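Local structure of putative methylase HI0767 (Haemophilus influenzae, 2IFT) at residues E42-W47 / N156-V161; T87-L92 / V108-S113; N138-A143 / V161-D166; S145-N150 / E173-L178. The protein probably methylates the N2 atom of guanine 966 in 16S ribosomal RNA of the assembled 30S particle, using S-adenosyl-L-methionine as methyl donor. All coordinates share one frame; numbering follows the deposited sequence.

Contact 1 of 4, residues E42-W47 / N156-V161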
# COMPACT_ATOMS: atom_id res chain seq x y z
N GLU A 42 4.97 7.41 -9.02
CA GLU A 42 6.15 8.26 -8.93
C GLU A 42 5.90 9.53 -8.12
O GLU A 42 6.68 9.87 -7.24
CB GLU A 42 6.64 8.62 -10.33
N THR A 43 4.81 10.23 -8.43
CA THR A 43 4.50 11.46 -7.71
C THR A 43 4.26 11.21 -6.23
O THR A 43 4.49 12.09 -5.39
CB THR A 43 3.28 12.20 -8.34
OG1 THR A 43 2.80 13.19 -7.42
CG2 THR A 43 2.18 11.23 -8.70
N LEU A 44 3.80 10.02 -5.88
CA LEU A 44 3.59 9.70 -4.47
C LEU A 44 4.96 9.65 -3.81
O LEU A 44 5.23 10.36 -2.85
CB LEU A 44 2.89 8.35 -4.31
CG LEU A 44 3.05 7.61 -2.97
CD1 LEU A 44 2.51 8.44 -1.83
CD2 LEU A 44 2.33 6.26 -3.05
N PHE A 45 5.84 8.80 -4.34
CA PHE A 45 7.18 8.66 -3.78
C PHE A 45 7.90 10.00 -3.79
O PHE A 45 8.68 10.30 -2.89
CB PHE A 45 7.98 7.61 -4.56
CG PHE A 45 7.50 6.20 -4.34
CD1 PHE A 45 7.50 5.64 -3.05
CD2 PHE A 45 7.05 5.42 -5.40
CE1 PHE A 45 7.04 4.33 -2.83
CE2 PHE A 45 6.59 4.11 -5.18
CZ PHE A 45 6.59 3.57 -3.90
N ASN A 46 7.62 10.80 -4.80
CA ASN A 46 8.23 12.12 -4.89
C ASN A 46 7.86 12.92 -3.64
O ASN A 46 8.73 13.37 -2.90
CB ASN A 46 7.76 12.84 -6.15
CG ASN A 46 8.61 12.48 -7.37
OD1 ASN A 46 9.02 11.34 -7.54
ND2 ASN A 46 8.85 13.47 -8.23
N TRP A 47 6.56 13.08 -3.40
CA TRP A 47 6.11 13.83 -2.23
C TRP A 47 6.52 13.18 -0.91
O TRP A 47 6.49 13.83 0.13
CB TRP A 47 4.59 14.00 -2.25
CG TRP A 47 4.06 14.70 -3.45
CD1 TRP A 47 4.75 15.52 -4.31
CD2 TRP A 47 2.71 14.70 -3.91
NE1 TRP A 47 3.91 16.02 -5.27
CE2 TRP A 47 2.64 15.53 -5.05
CE3 TRP A 47 1.53 14.07 -3.47
CZ2 TRP A 47 1.46 15.75 -5.76
CZ3 TRP A 47 0.35 14.28 -4.17
CH2 TRP A 47 0.32 15.12 -5.30
N ASN A 156 -2.26 13.28 7.77
CA ASN A 156 -1.58 13.55 6.52
C ASN A 156 -1.13 12.31 5.76
O ASN A 156 -0.32 12.42 4.84
CB ASN A 156 -0.37 14.45 6.76
CG ASN A 156 -0.75 15.74 7.43
OD1 ASN A 156 -1.74 16.38 7.05
ND2 ASN A 156 0.03 16.15 8.44
N ALA A 157 -1.65 11.15 6.15
CA ALA A 157 -1.30 9.92 5.46
C ALA A 157 -1.79 10.02 4.03
O ALA A 157 -2.82 10.65 3.77
CB ALA A 157 -1.96 8.73 6.15
N LEU A 158 -1.02 9.44 3.12
CA LEU A 158 -1.37 9.41 1.70
C LEU A 158 -1.97 8.05 1.41
O LEU A 158 -1.48 7.04 1.92
CB LEU A 158 -0.12 9.61 0.84
CG LEU A 158 0.64 10.89 1.16
CD1 LEU A 158 1.87 11.00 0.27
CD2 LEU A 158 -0.27 12.09 0.97
N ILE A 159 -3.04 8.02 0.63
CA ILE A 159 -3.68 6.75 0.30
C ILE A 159 -3.71 6.58 -1.20
O ILE A 159 -4.29 7.39 -1.93
CB ILE A 159 -5.13 6.67 0.81
CG1 ILE A 159 -5.21 7.15 2.26
CG2 ILE A 159 -5.64 5.22 0.71
CD1 ILE A 159 -4.36 6.35 3.17
N TYR A 160 -3.05 5.52 -1.65
CA TYR A 160 -2.97 5.19 -3.05
C TYR A 160 -4.03 4.15 -3.35
O TYR A 160 -4.14 3.13 -2.67
CB TYR A 160 -1.58 4.66 -3.38
CG TYR A 160 -1.42 4.24 -4.81
CD1 TYR A 160 -1.70 2.93 -5.21
CD2 TYR A 160 -1.01 5.15 -5.77
CE1 TYR A 160 -1.57 2.55 -6.54
CE2 TYR A 160 -0.88 4.78 -7.10
CZ TYR A 160 -1.16 3.48 -7.48
OH TYR A 160 -1.02 3.10 -8.80
N VAL A 161 -4.82 4.41 -4.38
CA VAL A 161 -5.89 3.50 -4.74
C VAL A 161 -5.95 3.29 -6.24
O VAL A 161 -5.82 4.22 -7.03
CB VAL A 161 -7.25 4.04 -4.25
CG1 VAL A 161 -8.37 3.08 -4.63
CG2 VAL A 161 -7.21 4.26 -2.74

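Contact 2 of 4, residues T87-L92 / V108-S113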
# COMPACT_ATOMS: atom_id res chain seq x y z
N THR A 87 0.04 -19.04 0.15
CA THR A 87 1.10 -19.33 -0.80
C THR A 87 1.84 -18.05 -1.23
O THR A 87 3.06 -18.05 -1.37
CB THR A 87 0.55 -20.03 -2.05
OG1 THR A 87 -0.10 -21.24 -1.66
CG2 THR A 87 1.68 -20.36 -3.02
N VAL A 88 1.09 -16.97 -1.43
CA VAL A 88 1.70 -15.71 -1.82
C VAL A 88 2.38 -15.07 -0.61
O VAL A 88 3.44 -14.44 -0.72
CB VAL A 88 0.63 -14.74 -2.38
CG1 VAL A 88 1.27 -13.43 -2.77
CG2 VAL A 88 -0.06 -15.38 -3.57
N ALA A 89 1.77 -15.24 0.56
CA ALA A 89 2.31 -14.69 1.79
C ALA A 89 3.67 -15.31 2.12
O ALA A 89 4.54 -14.64 2.66
CB ALA A 89 1.32 -14.90 2.95
N ASN A 90 3.86 -16.59 1.80
CA ASN A 90 5.14 -17.25 2.07
C ASN A 90 6.19 -16.70 1.13
O ASN A 90 7.35 -16.49 1.51
CB ASN A 90 5.05 -18.76 1.88
CG ASN A 90 4.12 -19.43 2.86
OD1 ASN A 90 4.07 -19.05 4.04
ND2 ASN A 90 3.40 -20.43 2.40
N GLN A 91 5.80 -16.47 -0.12
CA GLN A 91 6.72 -15.92 -1.10
C GLN A 91 7.24 -14.58 -0.58
O GLN A 91 8.45 -14.34 -0.58
CB GLN A 91 6.00 -15.73 -2.44
CG GLN A 91 6.88 -15.23 -3.58
CD GLN A 91 8.01 -16.19 -3.92
OE1 GLN A 91 7.92 -17.40 -3.69
NE2 GLN A 91 9.08 -15.65 -4.49
N LEU A 92 6.33 -13.73 -0.12
CA LEU A 92 6.72 -12.43 0.42
C LEU A 92 7.78 -12.61 1.50
O LEU A 92 8.83 -11.99 1.46
CB LEU A 92 5.51 -11.70 1.01
CG LEU A 92 4.45 -11.15 0.05
CD1 LEU A 92 3.31 -10.53 0.85
CD2 LEU A 92 5.07 -10.11 -0.88
N VAL A 108 4.75 -9.35 7.63
CA VAL A 108 3.75 -10.00 6.79
C VAL A 108 2.63 -10.56 7.66
O VAL A 108 2.87 -11.41 8.53
CB VAL A 108 4.37 -11.17 5.97
CG1 VAL A 108 3.29 -11.86 5.12
CG2 VAL A 108 5.48 -10.65 5.07
N ILE A 109 1.41 -10.08 7.44
CA ILE A 109 0.25 -10.56 8.19
C ILE A 109 -0.64 -11.29 7.21
O ILE A 109 -1.14 -10.70 6.26
CB ILE A 109 -0.53 -9.39 8.82
CG1 ILE A 109 0.35 -8.67 9.84
CG2 ILE A 109 -1.80 -9.92 9.50
CD1 ILE A 109 -0.32 -7.50 10.53
N ASN A 110 -0.81 -12.59 7.44
CA ASN A 110 -1.62 -13.44 6.57
C ASN A 110 -3.12 -13.29 6.84
O ASN A 110 -3.74 -14.12 7.50
CB ASN A 110 -1.17 -14.91 6.73
CG ASN A 110 -1.94 -15.86 5.83
OD1 ASN A 110 -2.14 -15.60 4.64
ND2 ASN A 110 -2.38 -16.98 6.39
N GLN A 111 -3.69 -12.21 6.32
CA GLN A 111 -5.11 -11.91 6.46
C GLN A 111 -5.57 -11.04 5.31
O GLN A 111 -4.76 -10.37 4.65
CB GLN A 111 -5.40 -11.12 7.74
CG GLN A 111 -5.40 -11.88 9.03
CD GLN A 111 -5.71 -10.96 10.20
OE1 GLN A 111 -6.71 -10.23 10.18
NE2 GLN A 111 -4.87 -10.99 11.23
N SER A 112 -6.87 -11.06 5.08
CA SER A 112 -7.46 -10.20 4.07
C SER A 112 -7.59 -8.87 4.78
O SER A 112 -7.96 -8.83 5.96
CB SER A 112 -8.87 -10.68 3.71
OG SER A 112 -9.58 -9.64 3.06
N SER A 113 -7.29 -7.78 4.09
CA SER A 113 -7.41 -6.47 4.71
C SER A 113 -8.86 -6.15 5.04
O SER A 113 -9.14 -5.35 5.93
CB SER A 113 -6.85 -5.39 3.79
OG SER A 113 -5.46 -5.21 4.02

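Contact 3 of 4, residues N138-A143 / V161-D166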
# COMPACT_ATOMS: atom_id res chain seq x y z
N ASN A 138 -16.28 -3.78 -5.13
CA ASN A 138 -16.23 -2.64 -4.22
C ASN A 138 -15.30 -2.92 -3.04
O ASN A 138 -15.55 -2.47 -1.92
CB ASN A 138 -17.64 -2.31 -3.71
N LEU A 139 -14.22 -3.65 -3.29
CA LEU A 139 -13.28 -3.99 -2.24
C LEU A 139 -12.44 -2.80 -1.77
O LEU A 139 -12.24 -2.61 -0.57
CB LEU A 139 -12.37 -5.13 -2.72
CG LEU A 139 -13.21 -6.37 -3.07
CD1 LEU A 139 -12.32 -7.49 -3.56
CD2 LEU A 139 -14.01 -6.80 -1.84
N ALA A 140 -11.95 -2.01 -2.71
CA ALA A 140 -11.16 -0.84 -2.35
C ALA A 140 -12.04 0.10 -1.52
O ALA A 140 -11.58 0.71 -0.57
CB ALA A 140 -10.65 -0.13 -3.61
N GLU A 141 -13.32 0.19 -1.89
CA GLU A 141 -14.26 1.04 -1.17
C GLU A 141 -14.45 0.55 0.26
O GLU A 141 -14.46 1.34 1.21
CB GLU A 141 -15.60 1.08 -1.90
N GLN A 142 -14.60 -0.76 0.42
CA GLN A 142 -14.77 -1.34 1.75
C GLN A 142 -13.54 -1.05 2.63
O GLN A 142 -13.67 -0.67 3.80
CB GLN A 142 -14.97 -2.86 1.64
CG GLN A 142 -16.28 -3.27 0.96
CD GLN A 142 -16.39 -4.79 0.78
OE1 GLN A 142 -16.29 -5.55 1.75
NE2 GLN A 142 -16.59 -5.23 -0.46
N ALA A 143 -12.35 -1.21 2.05
CA ALA A 143 -11.11 -0.95 2.78
C ALA A 143 -11.01 0.51 3.21
O ALA A 143 -10.61 0.81 4.34
CB ALA A 143 -9.92 -1.32 1.92
N VAL A 161 -4.82 4.41 -4.38
CA VAL A 161 -5.89 3.50 -4.74
C VAL A 161 -5.95 3.29 -6.24
O VAL A 161 -5.82 4.22 -7.03
CB VAL A 161 -7.25 4.04 -4.25
CG1 VAL A 161 -8.37 3.08 -4.63
CG2 VAL A 161 -7.21 4.26 -2.74
N GLU A 162 -6.14 2.03 -6.63
CA GLU A 162 -6.26 1.67 -8.03
C GLU A 162 -7.61 1.00 -8.16
O GLU A 162 -7.89 0.02 -7.47
CB GLU A 162 -5.16 0.70 -8.43
CG GLU A 162 -3.80 1.33 -8.52
CD GLU A 162 -2.77 0.37 -9.08
OE1 GLU A 162 -1.60 0.77 -9.22
OE2 GLU A 162 -3.14 -0.79 -9.36
N THR A 163 -8.43 1.51 -9.06
CA THR A 163 -9.77 0.99 -9.23
C THR A 163 -10.19 0.89 -10.69
O THR A 163 -9.46 1.33 -11.58
CB THR A 163 -10.73 1.87 -8.42
OG1 THR A 163 -11.15 1.16 -7.26
CG2 THR A 163 -11.92 2.32 -9.24
N GLU A 164 -11.36 0.29 -10.94
CA GLU A 164 -11.88 0.15 -12.30
C GLU A 164 -12.10 1.54 -12.89
O GLU A 164 -12.71 2.41 -12.27
CB GLU A 164 -13.19 -0.64 -12.30
N LYS A 165 -11.61 1.71 -14.11
CA LYS A 165 -11.67 2.96 -14.87
C LYS A 165 -12.90 3.85 -14.87
O LYS A 165 -12.78 5.03 -15.20
CB LYS A 165 -11.31 2.67 -16.33
N ASP A 166 -14.08 3.38 -14.49
CA ASP A 166 -15.18 4.31 -14.68
C ASP A 166 -15.94 5.17 -13.70
O ASP A 166 -15.96 6.39 -13.90
CB ASP A 166 -16.21 3.64 -15.57

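Contact 4 of 4, residues S145-N150 / E173-L178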
# COMPACT_ATOMS: atom_id res chain seq x y z
N SER A 145 -13.40 2.66 3.79
CA SER A 145 -14.31 2.84 4.90
C SER A 145 -13.70 2.37 6.21
O SER A 145 -13.77 3.07 7.21
CB SER A 145 -15.61 2.09 4.62
OG SER A 145 -16.29 1.81 5.84
N LEU A 146 -13.10 1.19 6.22
CA LEU A 146 -12.50 0.65 7.43
C LEU A 146 -11.30 1.46 7.92
O LEU A 146 -11.14 1.70 9.11
CB LEU A 146 -12.11 -0.81 7.19
CG LEU A 146 -13.30 -1.73 6.87
CD1 LEU A 146 -12.80 -3.10 6.42
CD2 LEU A 146 -14.21 -1.86 8.10
N LEU A 147 -10.43 1.88 7.00
CA LEU A 147 -9.28 2.69 7.38
C LEU A 147 -9.78 3.89 8.19
O LEU A 147 -9.26 4.17 9.26
CB LEU A 147 -8.54 3.20 6.14
CG LEU A 147 -7.61 2.21 5.43
CD1 LEU A 147 -7.11 2.84 4.14
CD2 LEU A 147 -6.45 1.83 6.34
N CYS A 148 -10.79 4.57 7.65
CA CYS A 148 -11.37 5.75 8.31
C CYS A 148 -12.10 5.41 9.59
O CYS A 148 -11.92 6.06 10.62
CB CYS A 148 -12.35 6.45 7.37
SG CYS A 148 -11.60 7.64 6.25
N GLU A 149 -12.95 4.40 9.51
CA GLU A 149 -13.75 3.97 10.64
C GLU A 149 -12.95 3.54 11.84
O GLU A 149 -13.26 3.91 12.96
CB GLU A 149 -14.65 2.82 10.21
CG GLU A 149 -16.12 3.00 10.53
CD GLU A 149 -17.00 2.19 9.60
OE1 GLU A 149 -16.89 0.94 9.61
OE2 GLU A 149 -17.80 2.81 8.85
N ASN A 150 -11.89 2.77 11.61
CA ASN A 150 -11.12 2.24 12.72
C ASN A 150 -9.79 2.85 13.12
O ASN A 150 -8.90 2.14 13.60
CB ASN A 150 -11.02 0.72 12.56
CG ASN A 150 -12.39 0.05 12.51
OD1 ASN A 150 -13.22 0.26 13.40
ND2 ASN A 150 -12.64 -0.74 11.47
N GLU A 173 -15.13 12.22 3.48
CA GLU A 173 -15.03 13.66 3.70
C GLU A 173 -13.84 14.23 4.47
O GLU A 173 -13.60 15.43 4.41
CB GLU A 173 -16.30 14.17 4.34
CG GLU A 173 -16.60 13.56 5.65
CD GLU A 173 -17.56 14.43 6.39
OE1 GLU A 173 -18.67 14.65 5.86
OE2 GLU A 173 -17.20 14.92 7.48
N ASN A 174 -13.10 13.40 5.20
CA ASN A 174 -11.93 13.90 5.94
C ASN A 174 -10.69 13.69 5.07
O ASN A 174 -9.54 13.78 5.53
CB ASN A 174 -11.81 13.13 7.26
CG ASN A 174 -11.99 11.63 7.07
OD1 ASN A 174 -12.73 11.20 6.18
ND2 ASN A 174 -11.34 10.83 7.92
N TRP A 175 -10.94 13.40 3.79
CA TRP A 175 -9.86 13.18 2.82
C TRP A 175 -9.89 14.20 1.69
O TRP A 175 -10.92 14.82 1.43
CB TRP A 175 -9.98 11.78 2.22
CG TRP A 175 -9.58 10.66 3.14
CD1 TRP A 175 -9.48 10.71 4.50
CD2 TRP A 175 -9.31 9.30 2.76
NE1 TRP A 175 -9.17 9.47 5.00
CE2 TRP A 175 -9.06 8.58 3.96
CE3 TRP A 175 -9.25 8.61 1.54
CZ2 TRP A 175 -8.77 7.21 3.97
CZ3 TRP A 175 -8.96 7.24 1.55
CH2 TRP A 175 -8.72 6.56 2.76
N THR A 176 -8.76 14.39 1.03
CA THR A 176 -8.70 15.31 -0.11
C THR A 176 -8.09 14.52 -1.24
O THR A 176 -7.12 13.79 -1.04
CB THR A 176 -7.79 16.54 0.15
OG1 THR A 176 -8.01 17.05 1.48
CG2 THR A 176 -8.10 17.66 -0.85
N LEU A 177 -8.66 14.65 -2.43
CA LEU A 177 -8.14 13.95 -3.60
C LEU A 177 -7.03 14.81 -4.21
O LEU A 177 -7.29 15.92 -4.70
CB LEU A 177 -9.26 13.73 -4.62
CG LEU A 177 -8.78 13.04 -5.90
CD1 LEU A 177 -8.26 11.66 -5.54
CD2 LEU A 177 -9.92 12.95 -6.92
N LEU A 178 -5.80 14.31 -4.18
CA LEU A 178 -4.66 15.05 -4.71
C LEU A 178 -4.39 14.76 -6.18
O LEU A 178 -4.11 15.67 -6.94
CB LEU A 178 -3.41 14.73 -3.89
CG LEU A 178 -3.53 14.97 -2.38
CD1 LEU A 178 -2.18 14.72 -1.74
CD2 LEU A 178 -3.99 16.41 -2.10

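Contact 1 of 4, residues E42-W47 / N156-V161
Helix 39-52 packs against one face of the central sheet of a Rossmann-like methyltransferase here, with L44 meeting L158 and Y160 of strand 157-164. L158 and Y160 alternate with I159, so they face the helix while I159 turns to the other side of the sheet. The backbones stay well separated, L44 CA lying 7.9 Å from L158 CA, and side chains fill the gap without any hydrogen bond across it. L44 takes part in both side-chain meetings, with L158 and with Y160. Its CG stands anti to the backbone N (chi1 157°), which sends both methyls out from the helix toward the strand. One of them, CD1, comes 3.4 Å from L158 CD1, closer than an ordinary methyl-methyl contact, and also lies 3.9 Å from L158 CB. The two leucine side chains run past one another in antiparallel fashion, so that CD1 meets CD1 at the overlap. The second methyl of L44, CD2, approaches the root of the tyrosine instead, 4.2 Å from Y160 CB and oblique to the ring. Leucine suits both central positions because its forked end can touch two neighbours, and L44, L158 and Y160 are all buried. Tyrosine adds a polar end: its OH is hydrogen-bonded to E162 OE1 on the same strand. F130 of the adjacent strand 126-131 touches both L44 and Y160, while L48, one helical turn beyond L44, rests on L158. Such packing of a helix leucine on alternate residues of a strand is typical of the layered alpha/beta sandwich of class I S-adenosylmethionine-dependent methyltransferases.

Contact 2 of 4, residues T87-L92 / V108-S113
A small, partly buried helix-to-strand contact joins A89 and L92 of helix 86-98 to V108 and N110, at the end of edge strand 106-109 and just past it. The backbones come close because the helix offers alanine at the nearest point: A89 CA is 6.3 Å from N110 CA. V108 spreads its two methyls over successive parts of the helix surface. With CG1 anti to the backbone N (chi1 179°), that methyl lies 3.9 Å from A89 O and 4.2 Å from A89 CB. The other methyl, CG2, is 4.2 Å from L92 CB. A beta-branched valine fits here because it is at home in a strand and can touch both helix residues without a long side chain. No hydrogen bond crosses between the segments. These elements belong to the beta-alpha-beta unit made of strand 78-82, helix 86-98 and strand 106-109, in which the helix covers the sheet between two parallel strands. L92 extends this packing to F81 of the first strand, and K93 and L96 of the same helix also touch V108. Beyond V108 the chain leaves the sheet quickly. N110 is the centre of an inverse gamma turn, closed by a 3.0 Å hydrogen bond from Q111 N to I109 O, and its side chain reaches back to the methyl of A89. The next short helix, 113-116, starts at once: S112 occupies its N-cap position, and its OG accepts a hydrogen bond from L114 N. Serine suits that post, its short hydroxyl arm being able to reach a backbone N-H in the first turn.

Contact 3 of 4, residues N138-A143 / V161-D166
Apolar contact between A140 and V161 forms the centre of this small, buried meeting of helix 139-149 with strand 157-164. The methyl CB of A140 lies 4.1 Å from V161 CG1. Setting CG1 opposite the backbone N (chi1 -180°) carries this branch out from the strand to the alanine methyl. Alanine fits the closest point because a side chain of one carbon lets helix and sheet approach, the nearest CA pair, A140 CA and V161 CA, being 7.2 Å apart. Valine, beta-branched, is equally natural in the strand. The same alanine methyl also has a polar neighbour, T163 OG1, at 3.9 Å; this is van der Waals contact. V161 and T163 both turn toward the helix, whereas E162 between them turns away. No hydrogen bond crosses the contact. T163 OG1 makes a weak, long bond of 3.5 Å to E162 O, giving the buried hydroxyl a local partner. On the helix, Q142 N bonds to N138 O over 3.0 Å, and Q142 NE2 folds back to add a weak bond to N138 O, at 3.3 Å and bent to 137°, and a weak one to F137 O. A140 and L139 also rest on P133, in the Asp-Pro-Pro-Phe sequence that begins at D132. This is the (D/N)PP(F/Y) signature, which in related amino-methyltransferases lies at the target-base site, so the helix probably packs beside the active site. Strand 157-164 is bonded through E162 to L131 of strand 126-131 and through V161 and T163 to strand 186-193, so the helix packs where the strand has neighbours in both directions.

Contact 4 of 4, residues S145-N150 / E173-L178
A cysteine sulfur set obliquely against an indole is the unusual feature, with C148 SG lying 3.3 Å from W175 NE1. The sulfur sits 3.9 Å from the centroid of the five-membered ring and 43° off the ring normal, an oblique approach. It also comes 3.5 Å from W175 CE2, so the contact spreads along the nitrogen side of the indole. Beside C148, L147 touches the same tryptophan differently: its CD1 methyl approaches the edge of the ring, near the ring plane, 4.3 Å from W175 CH2. One helical face thus meets the indole at two places, with sulfur near the pyrrole part and a methyl at the far end of the benzene part. W175 begins strand 175-183 and its long flat ring spans the distance to helix 139-149; L153 also packs on it. This fastens the helix to an outermost strand of the 3-2-1-4-5-7-6 sheet of class I methyltransferases, where 175-183 runs antiparallel to 186-193. N174, just before the strand, brings its amide to the sulfur. A chi1 of 45° tucks that amide over its own backbone, turned to the helix, where ND2 donates a weak hydrogen bond of 3.6 Å to C148 SG, with 148° at the hydrogen. L147 also touches V129 and L131 of strand 126-131, which continue the apolar side of the contact into the sheet. The chemistry implies a soft join: a large, polarisable sulfur can accept a feeble N-H bond and lie against an aromatic ring at once, so dispersion probably contributes more than hydrogen bonding.

From the N terminus, helix 39-52 opens the long loop that contact 1 closes on strand 157-164. Nested inside it, contact 2 closes a short loop within the beta-alpha-beta unit at one end of the sheet. Contact 3 follows contact 2 in series and starts inside contact 1; the two cross and share V161 in sequence, strand 157-164 meeting helix 39-52 through L158 and Y160 and helix 139-149 through V161 and T163. Contact 4 leaves from the later turns of helix 139-149, crosses both contact 1 and contact 3, and ties that helix to the outermost strand 175-183. Contacts 1 and 4 also touch directly, W47 packing on L178 and I159 on W175.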